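Local atomic coordinates of cell death-related nuclease 4 (Caenorhabditis elegans, PDB entry 5DK5), a protein that degrades RNA and DNA from the 3' end as a metal-dependent DEDDh exonuclease and takes part in apoptotic DNA breakdown. Residues G243-F246 / E247-P251; Q124-W127 / R128-Y132; Q14-F18 / D19-I23. One frame throughout, in Å; residues are numbered along the deposited sequence.

Contact 1 (G243-F246 / E247-P251); sequences GKIF and ERVLP
E247 lays its methylene chain over the end of the G243 carbonyl, with CG 3.2 Å from G243 O, and runs on beside the side chain of K244, both pointing the same way. Its CG sits anti to the carbonyl carbon (chi1 -77°), which turns the chain back toward the preceding turn. K244 brings its CD to 3.8 Å from E247 OE1. The ammonium stays farther off, with K244 NZ 4.5 Å from E247 OE1, too far for a salt bridge, though the opposite charges probably attract. A water does the close work instead: it donates to E247 OE1 at 2.6 Å and to K244 O, and accepts from R248 NE. R248 bends at chi2 (-49°) to reach it, laying CG 3.4 Å from K244 O, while its NH1 is bonded to the carbonyl of Q227.

All this decorates the last turns of helix 239-249, whose i to i+4 bonds run here from E247 N to G243 O, V249 N to I245 O and L250 N to F246 O. L250 is the first residue to leave helical geometry, yet its N still bonds to F246 O at 3.0 Å. R225 takes up the carbonyls of E247, L250 and P251 at this C-terminal end. On the buried flank I245 and V249 cross at an angle, CG2 to CG2 at 4.0 Å, and F301 of helix 300-305 packs on both. F246 touches L250 more loosely, F246 CB lying 4.4 Å from L250 CD1; its ring meets F301 edge-to-face and packs on R128 of helix 124-136.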
loop_
_atom_site.group_PDB
_atom_site.type_symbol
_atom_site.label_atom_id
_atom_site.label_comp_id
_atom_site.label_asym_id
_atom_site.label_seq_id
_atom_site.Cartn_x
_atom_site.Cartn_y
_atom_site.Cartn_z
ATOM N N GLY B 243 -18.995 -6.133 3.033
ATOM C CA GLY B 243 -19.584 -7.044 2.068
ATOM C C GLY B 243 -20.835 -6.465 1.439
ATOM O O GLY B 243 -21.057 -6.606 0.237
ATOM N N LYS B 244 -21.651 -5.806 2.256
ATOM C CA LYS B 244 -22.879 -5.182 1.779
ATOM C C LYS B 244 -22.565 -4.098 0.754
ATOM O O LYS B 244 -23.272 -3.956 -0.243
ATOM C CB LYS B 244 -23.672 -4.592 2.945
ATOM C CG LYS B 244 -24.053 -5.604 4.015
ATOM C CD LYS B 244 -25.042 -6.633 3.491
ATOM C CE LYS B 244 -25.443 -7.620 4.574
ATOM N NZ LYS B 244 -26.361 -8.676 4.061
ATOM N N ILE B 245 -21.504 -3.337 1.008
ATOM C CA ILE B 245 -21.049 -2.312 0.074
ATOM C C ILE B 245 -20.573 -2.941 -1.230
ATOM O O ILE B 245 -20.953 -2.500 -2.313
ATOM C CB ILE B 245 -19.899 -1.468 0.673
ATOM C CG1 ILE B 245 -20.401 -0.618 1.845
ATOM C CG2 ILE B 245 -19.254 -0.586 -0.395
ATOM C CD1 ILE B 245 -21.352 0.508 1.461
ATOM N N PHE B 246 -19.726 -3.961 -1.114
ATOM C CA PHE B 246 -19.212 -4.684 -2.273
ATOM C C PHE B 246 -20.343 -5.182 -3.173
ATOM O O PHE B 246 -20.233 -5.151 -4.398
ATOM C CB PHE B 246 -18.359 -5.878 -1.828
ATOM C CG PHE B 246 -17.180 -5.509 -0.967
ATOM C CD1 PHE B 246 -16.624 -4.243 -1.019
ATOM C CD2 PHE B 246 -16.624 -6.441 -0.103
ATOM C CE1 PHE B 246 -15.540 -3.911 -0.228
ATOM C CE2 PHE B 246 -15.541 -6.116 0.689
ATOM C CZ PHE B 246 -14.999 -4.848 0.626
ATOM N N GLU B 247 -21.427 -5.637 -2.552
ATOM C CA GLU B 247 -22.548 -6.223 -3.284
ATOM C C GLU B 247 -23.214 -5.217 -4.215
ATOM O O GLU B 247 -23.667 -5.574 -5.304
ATOM C CB GLU B 247 -23.586 -6.783 -2.307
ATOM C CG GLU B 247 -23.196 -8.113 -1.672
ATOM C CD GLU B 247 -24.102 -8.508 -0.518
ATOM O OE1 GLU B 247 -25.008 -7.722 -0.167
ATOM O OE2 GLU B 247 -23.907 -9.609 0.038
ATOM N N ARG B 248 -23.273 -3.962 -3.785
ATOM C CA ARG B 248 -23.926 -2.917 -4.565
ATOM C C ARG B 248 -22.978 -2.335 -5.609
ATOM O O ARG B 248 -23.394 -2.003 -6.718
ATOM C CB ARG B 248 -24.442 -1.809 -3.644
ATOM C CG ARG B 248 -25.300 -2.302 -2.482
ATOM C CD ARG B 248 -26.394 -3.264 -2.931
ATOM N NE ARG B 248 -27.325 -3.585 -1.847
ATOM C CZ ARG B 248 -28.448 -2.918 -1.580
ATOM N NH1 ARG B 248 -28.810 -1.873 -2.314
ATOM N NH2 ARG B 248 -29.216 -3.302 -0.569
ATOM N N VAL B 249 -21.704 -2.217 -5.250
ATOM C CA VAL B 249 -20.706 -1.648 -6.148
ATOM C C VAL B 249 -20.436 -2.568 -7.334
ATOM O O VAL B 249 -20.479 -2.136 -8.485
ATOM C CB VAL B 249 -19.381 -1.374 -5.409
ATOM C CG1 VAL B 249 -18.287 -0.935 -6.388
ATOM C CG2 VAL B 249 -19.590 -0.320 -4.336
ATOM N N LEU B 250 -20.152 -3.834 -7.048
ATOM C CA LEU B 250 -19.841 -4.794 -8.101
ATOM C C LEU B 250 -21.082 -5.058 -8.955
ATOM O O LEU B 250 -22.177 -5.234 -8.416
ATOM C CB LEU B 250 -19.315 -6.096 -7.503
ATOM C CG LEU B 250 -18.006 -5.972 -6.721
ATOM C CD1 LEU B 250 -17.707 -7.257 -5.971
ATOM C CD2 LEU B 250 -16.849 -5.619 -7.648
ATOM N N PRO B 251 -20.922 -5.082 -10.291
ATOM C CA PRO B 251 -22.083 -5.246 -11.179
ATOM C C PRO B 251 -22.787 -6.598 -11.059
ATOM O O PRO B 251 -24.017 -6.635 -11.086
ATOM C CB PRO B 251 -21.482 -5.078 -12.581
ATOM C CG PRO B 251 -20.032 -5.344 -12.420
ATOM C CD PRO B 251 -19.681 -4.864 -11.053
HETATM O O HOH W 1 -25.785 -5.213 0.050
#

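Contact 2 (Q124-W127 / R128-Y132); sequences QDLW and RIAQY. With IPA (isopropyl alcohol), chain M.
Q124 and R128, one turn apart, are joined by a side-chain hydrogen bond from R128 NE to Q124 OE1, 2.6 Å long and almost straight at 177°. The oxygen lies in the guanidinium plane and takes the N-H nearly head-on to its C=O, although the amide and guanidinium planes are turned 34° apart. A bend at chi3 (65°) swings the arginine head back to the glutamine. At another edge R128 NH1 donates to O2 of an isopropyl alcohol, probably from the crystallisation liquor, at 3.2 Å; the alcohol's C1 sits over the centre of the Y132 ring.

A second side-chain bond closes on the backbone: Q131 NE2 donates to W127 O at a modelled 2.5 Å, unusually short and probably not exact, with the acceptor close to the plane of the glutamine amide. Q131 OE1 is held by the backbone N of L252.

Among the backbone bonds, I129 N to Q124 O and A130 N to D125 O span i to i+5 and mark a wider, pi-type turn near the start of helix 124-136, the crossover helix of a beta-alpha-beta unit between strands 116-120 and 147-150. R128 N shares Q124 O, i to i+4.

As carbon contacts, W127 CE3 lies 3.6 Å from R128 CB, and L126 CD2 meets A130 CB at 4.0 Å. I129 CG1 lies over one face of the guanidinium, toward its rim.

The D125 side chain lies about 4 Å from that of the magnesium-binding residue D25 and accepts from F26 N through OD2. The straight bond to Q124 OE1 holds the R128 head, the alcohol adding a second in the crystal, and the neutral glutamine oxygen would probably ease the cost of keeping that charge partly buried, without an acidic mate across this contact.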
loop_
_atom_site.group_PDB
_atom_site.type_symbol
_atom_site.label_atom_id
_atom_site.label_comp_id
_atom_site.label_asym_id
_atom_site.label_seq_id
_atom_site.Cartn_x
_atom_site.Cartn_y
_atom_site.Cartn_z
ATOM N N GLN B 124 -15.950 -15.373 -2.157
ATOM C CA GLN B 124 -14.981 -14.283 -2.230
ATOM C C GLN B 124 -14.082 -14.341 -3.465
ATOM O O GLN B 124 -13.881 -13.327 -4.133
ATOM C CB GLN B 124 -14.110 -14.279 -0.971
ATOM C CG GLN B 124 -14.892 -14.113 0.322
ATOM C CD GLN B 124 -15.678 -12.818 0.359
ATOM O OE1 GLN B 124 -15.218 -11.788 -0.132
ATOM N NE2 GLN B 124 -16.875 -12.866 0.931
ATOM N N ASP B 125 -13.547 -15.519 -3.765
ATOM C CA ASP B 125 -12.565 -15.665 -4.837
ATOM C C ASP B 125 -13.069 -15.168 -6.192
ATOM O O ASP B 125 -12.356 -14.457 -6.899
ATOM C CB ASP B 125 -12.130 -17.128 -4.967
ATOM C CG ASP B 125 -11.289 -17.595 -3.794
ATOM O OD1 ASP B 125 -11.865 -18.104 -2.809
ATOM O OD2 ASP B 125 -10.048 -17.457 -3.858
ATOM N N LEU B 126 -14.297 -15.534 -6.550
ATOM C CA LEU B 126 -14.822 -15.224 -7.876
ATOM C C LEU B 126 -15.812 -14.058 -7.876
ATOM O O LEU B 126 -15.759 -13.201 -8.757
ATOM C CB LEU B 126 -15.480 -16.466 -8.482
ATOM C CG LEU B 126 -14.524 -17.618 -8.823
ATOM C CD1 LEU B 126 -15.291 -18.776 -9.433
ATOM C CD2 LEU B 126 -13.407 -17.176 -9.764
ATOM N N TRP B 127 -16.712 -14.013 -6.899
ATOM C CA TRP B 127 -17.693 -12.932 -6.859
ATOM C C TRP B 127 -17.041 -11.577 -6.574
ATOM O O TRP B 127 -17.406 -10.575 -7.187
ATOM C CB TRP B 127 -18.775 -13.203 -5.814
ATOM C CG TRP B 127 -19.450 -11.950 -5.358
ATOM C CD1 TRP B 127 -20.356 -11.203 -6.053
ATOM C CD2 TRP B 127 -19.258 -11.285 -4.104
ATOM N NE1 TRP B 127 -20.743 -10.116 -5.308
ATOM C CE2 TRP B 127 -20.084 -10.144 -4.107
ATOM C CE3 TRP B 127 -18.469 -11.545 -2.980
ATOM C CZ2 TRP B 127 -20.143 -9.265 -3.029
ATOM C CZ3 TRP B 127 -18.530 -10.672 -1.911
ATOM C CH2 TRP B 127 -19.362 -9.546 -1.943
ATOM N N ARG B 128 -16.084 -11.542 -5.648
ATOM C CA ARG B 128 -15.433 -10.283 -5.272
ATOM C C ARG B 128 -14.079 -10.107 -5.949
ATOM O O ARG B 128 -13.905 -9.217 -6.783
ATOM C CB ARG B 128 -15.258 -10.195 -3.751
ATOM C CG ARG B 128 -14.561 -8.912 -3.286
ATOM C CD ARG B 128 -14.599 -8.755 -1.768
ATOM N NE ARG B 128 -13.839 -9.800 -1.090
ATOM C CZ ARG B 128 -12.519 -9.790 -0.929
ATOM N NH1 ARG B 128 -11.789 -8.789 -1.402
ATOM N NH2 ARG B 128 -11.925 -10.793 -0.298
ATOM N N ILE B 129 -13.123 -10.956 -5.583
ATOM C CA ILE B 129 -11.737 -10.792 -6.014
ATOM C C ILE B 129 -11.601 -10.828 -7.531
ATOM O O ILE B 129 -11.008 -9.926 -8.125
ATOM C CB ILE B 129 -10.833 -11.875 -5.388
ATOM C CG1 ILE B 129 -10.783 -11.681 -3.870
ATOM C CG2 ILE B 129 -9.423 -11.835 -5.997
ATOM C CD1 ILE B 129 -10.009 -12.748 -3.113
ATOM N N ALA B 130 -12.137 -11.867 -8.161
ATOM C CA ALA B 130 -12.045 -11.979 -9.609
ATOM C C ALA B 130 -12.748 -10.797 -10.263
ATOM O O ALA B 130 -12.157 -10.092 -11.074
ATOM C CB ALA B 130 -12.638 -13.290 -10.093
ATOM N N GLN B 131 -14.000 -10.563 -9.883
ATOM C CA GLN B 131 -14.803 -9.506 -10.495
ATOM C C GLN B 131 -14.113 -8.139 -10.428
ATOM O O GLN B 131 -14.089 -7.397 -11.412
ATOM C CB GLN B 131 -16.176 -9.425 -9.822
ATOM C CG GLN B 131 -17.312 -9.171 -10.792
ATOM C CD GLN B 131 -18.629 -8.870 -10.104
ATOM O OE1 GLN B 131 -19.439 -8.096 -10.611
ATOM N NE2 GLN B 131 -18.855 -9.488 -8.949
ATOM N N TYR B 132 -13.546 -7.813 -9.271
ATOM C CA TYR B 132 -12.908 -6.514 -9.075
ATOM C C TYR B 132 -11.617 -6.404 -9.880
ATOM O O TYR B 132 -11.344 -5.368 -10.490
ATOM C CB TYR B 132 -12.617 -6.275 -7.594
ATOM C CG TYR B 132 -12.119 -4.879 -7.300
ATOM C CD1 TYR B 132 -12.999 -3.810 -7.231
ATOM C CD2 TYR B 132 -10.770 -4.630 -7.094
ATOM C CE1 TYR B 132 -12.552 -2.533 -6.965
ATOM C CE2 TYR B 132 -10.312 -3.354 -6.823
ATOM C CZ TYR B 132 -11.208 -2.311 -6.761
ATOM O OH TYR B 132 -10.756 -1.038 -6.494
HETATM C C1 IPA M . -12.149 -4.450 -3.771
HETATM C C2 IPA M . -13.315 -4.773 -2.865
HETATM C C3 IPA M . -14.519 -5.135 -3.708
HETATM O O2 IPA M . -12.968 -5.862 -2.040
#

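Contact 3 (Q14-F18 / D19-I23); sequences QHCPF and DTLLI
L21 reaches back to C16, its CD1 4.0 Å from C16 SG, while its CD2 lies the same 4.0 Å from F18 CB. This is the compact side. One leucine fills the angle between the cysteine and the base of the phenylalanine. C16 holds its sulfur anti to the backbone N (chi1 179°), which carries SG toward L21 and also brings it within reach of F18 N, whose N-H donates to it at 3.5 Å. The same sulfur lies at the edge of the F18 ring, in its plane. Exchanging C16 for an alanine would probably leave the F18 N-H without this acceptor and open a gap beside the L21 methyls.

Residues 14-18 lead into strand 20-28, an interior strand of the RNase H-like sheet, flanked by strand 41-50 running antiparallel and strand 116-120 running parallel. The backbone of L21 is hydrogen-bonded to that of Y49, and its side chain also packs on L202 of helix 191-207, whereas the F18 ring turns off to A117 and V214.

The D19 side is looser and faces solvent. D19 is exposed, its CB directed away from 14-18. T20 likewise directs its side chain away and meets F18 chiefly through the backbone, with T20 O 3.6 Å from F18 CB. P17 barely meets D19 and rests instead against loop residues T213 and L264.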
loop_
_atom_site.group_PDB
_atom_site.type_symbol
_atom_site.label_atom_id
_atom_site.label_comp_id
_atom_site.label_asym_id
_atom_site.label_seq_id
_atom_site.Cartn_x
_atom_site.Cartn_y
_atom_site.Cartn_z
ATOM N N GLN B 14 -19.206 -39.202 -10.048
ATOM C CA GLN B 14 -20.274 -40.048 -9.530
ATOM C C GLN B 14 -21.558 -39.239 -9.338
ATOM O O GLN B 14 -22.492 -39.340 -10.134
ATOM C CB GLN B 14 -19.845 -40.696 -8.214
ATOM C CG GLN B 14 -20.859 -41.675 -7.644
ATOM C CD GLN B 14 -20.420 -42.261 -6.317
ATOM O OE1 GLN B 14 -21.208 -42.358 -5.377
ATOM N NE2 GLN B 14 -19.156 -42.661 -6.236
ATOM N N HIS B 15 -21.593 -38.436 -8.279
ATOM C CA HIS B 15 -22.720 -37.549 -8.011
ATOM C C HIS B 15 -22.445 -36.155 -8.578
ATOM O O HIS B 15 -23.169 -35.201 -8.282
ATOM C CB HIS B 15 -22.992 -37.470 -6.504
ATOM C CG HIS B 15 -23.771 -38.627 -5.968
ATOM N ND1 HIS B 15 -23.274 -39.911 -5.943
ATOM C CD2 HIS B 15 -25.017 -38.701 -5.434
ATOM C CE1 HIS B 15 -24.172 -40.724 -5.419
ATOM N NE2 HIS B 15 -25.240 -40.010 -5.102
ATOM N N CYS B 16 -21.401 -36.049 -9.396
ATOM C CA CYS B 16 -20.978 -34.768 -9.958
ATOM C C CYS B 16 -21.046 -34.800 -11.485
ATOM O O CYS B 16 -20.539 -35.732 -12.105
ATOM C CB CYS B 16 -19.560 -34.431 -9.499
ATOM S SG CYS B 16 -18.919 -32.869 -10.153
ATOM N N PRO B 17 -21.667 -33.776 -12.101
ATOM C CA PRO B 17 -21.838 -33.796 -13.558
ATOM C C PRO B 17 -20.587 -33.381 -14.337
ATOM O O PRO B 17 -20.618 -33.374 -15.567
ATOM C CB PRO B 17 -22.966 -32.792 -13.779
ATOM C CG PRO B 17 -22.771 -31.792 -12.699
ATOM C CD PRO B 17 -22.260 -32.564 -11.503
ATOM N N PHE B 18 -19.513 -33.037 -13.631
ATOM C CA PHE B 18 -18.258 -32.637 -14.263
ATOM C C PHE B 18 -17.213 -33.739 -14.121
ATOM O O PHE B 18 -17.103 -34.364 -13.069
ATOM C CB PHE B 18 -17.732 -31.337 -13.647
ATOM C CG PHE B 18 -18.692 -30.187 -13.747
ATOM C CD1 PHE B 18 -18.719 -29.389 -14.877
ATOM C CD2 PHE B 18 -19.566 -29.904 -12.711
ATOM C CE1 PHE B 18 -19.601 -28.330 -14.973
ATOM C CE2 PHE B 18 -20.450 -28.845 -12.802
ATOM C CZ PHE B 18 -20.467 -28.058 -13.934
ATOM N N ASP B 19 -16.453 -33.976 -15.186
ATOM C CA ASP B 19 -15.357 -34.941 -15.140
ATOM C C ASP B 19 -14.100 -34.320 -14.530
ATOM O O ASP B 19 -13.193 -35.033 -14.100
ATOM C CB ASP B 19 -15.052 -35.472 -16.542
ATOM C CG ASP B 19 -15.941 -36.640 -16.930
ATOM O OD1 ASP B 19 -17.106 -36.685 -16.478
ATOM O OD2 ASP B 19 -15.474 -37.518 -17.686
ATOM N N THR B 20 -14.056 -32.990 -14.497
ATOM C CA THR B 20 -12.911 -32.264 -13.958
ATOM C C THR B 20 -13.359 -31.105 -13.074
ATOM O O THR B 20 -14.247 -30.337 -13.442
ATOM C CB THR B 20 -12.012 -31.711 -15.081
ATOM O OG1 THR B 20 -11.631 -32.774 -15.962
ATOM C CG2 THR B 20 -10.757 -31.062 -14.504
ATOM N N LEU B 21 -12.734 -30.993 -11.905
ATOM C CA LEU B 21 -12.962 -29.874 -10.998
ATOM C C LEU B 21 -11.644 -29.176 -10.678
ATOM O O LEU B 21 -10.688 -29.804 -10.223
ATOM C CB LEU B 21 -13.633 -30.348 -9.709
ATOM C CG LEU B 21 -15.044 -30.924 -9.847
ATOM C CD1 LEU B 21 -15.525 -31.456 -8.509
ATOM C CD2 LEU B 21 -16.012 -29.878 -10.387
ATOM N N LEU B 22 -11.607 -27.869 -10.920
ATOM C CA LEU B 22 -10.413 -27.071 -10.677
ATOM C C LEU B 22 -10.560 -26.285 -9.384
ATOM O O LEU B 22 -11.339 -25.341 -9.310
ATOM C CB LEU B 22 -10.159 -26.115 -11.844
ATOM C CG LEU B 22 -10.013 -26.755 -13.226
ATOM C CD1 LEU B 22 -9.799 -25.682 -14.283
ATOM C CD2 LEU B 22 -8.873 -27.766 -13.250
ATOM N N ILE B 23 -9.809 -26.679 -8.363
ATOM C CA ILE B 23 -9.846 -25.974 -7.091
ATOM C C ILE B 23 -9.058 -24.673 -7.229
ATOM O O ILE B 23 -7.834 -24.691 -7.343
ATOM C CB ILE B 23 -9.273 -26.827 -5.945
ATOM C CG1 ILE B 23 -10.139 -28.067 -5.711
ATOM C CG2 ILE B 23 -9.191 -26.017 -4.655
ATOM C CD1 ILE B 23 -9.797 -29.246 -6.601
#

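In the fold
Along the chain contact 3 comes first, then contact 2, then contact 1. Contact 3 begins strand 20-28, which contributes magnesium ligands D25 and E27 farther along. Contact 2 lies on helix 124-136, which packs on that same strand, yet the two contacts do not touch: their centres are 22 Å apart and their nearest atoms about 8 Å. Contacts 1 and 2, with centres 11 Å apart, meet directly, as in E247 CG to W127 CZ2 at 3.5 Å. Contacts 1 and 3 lie on opposite sides of the chain's centre, their own centres 30 Å apart. Helix 239-249 is thereby packed onto helix 124-136 of the exonuclease fold.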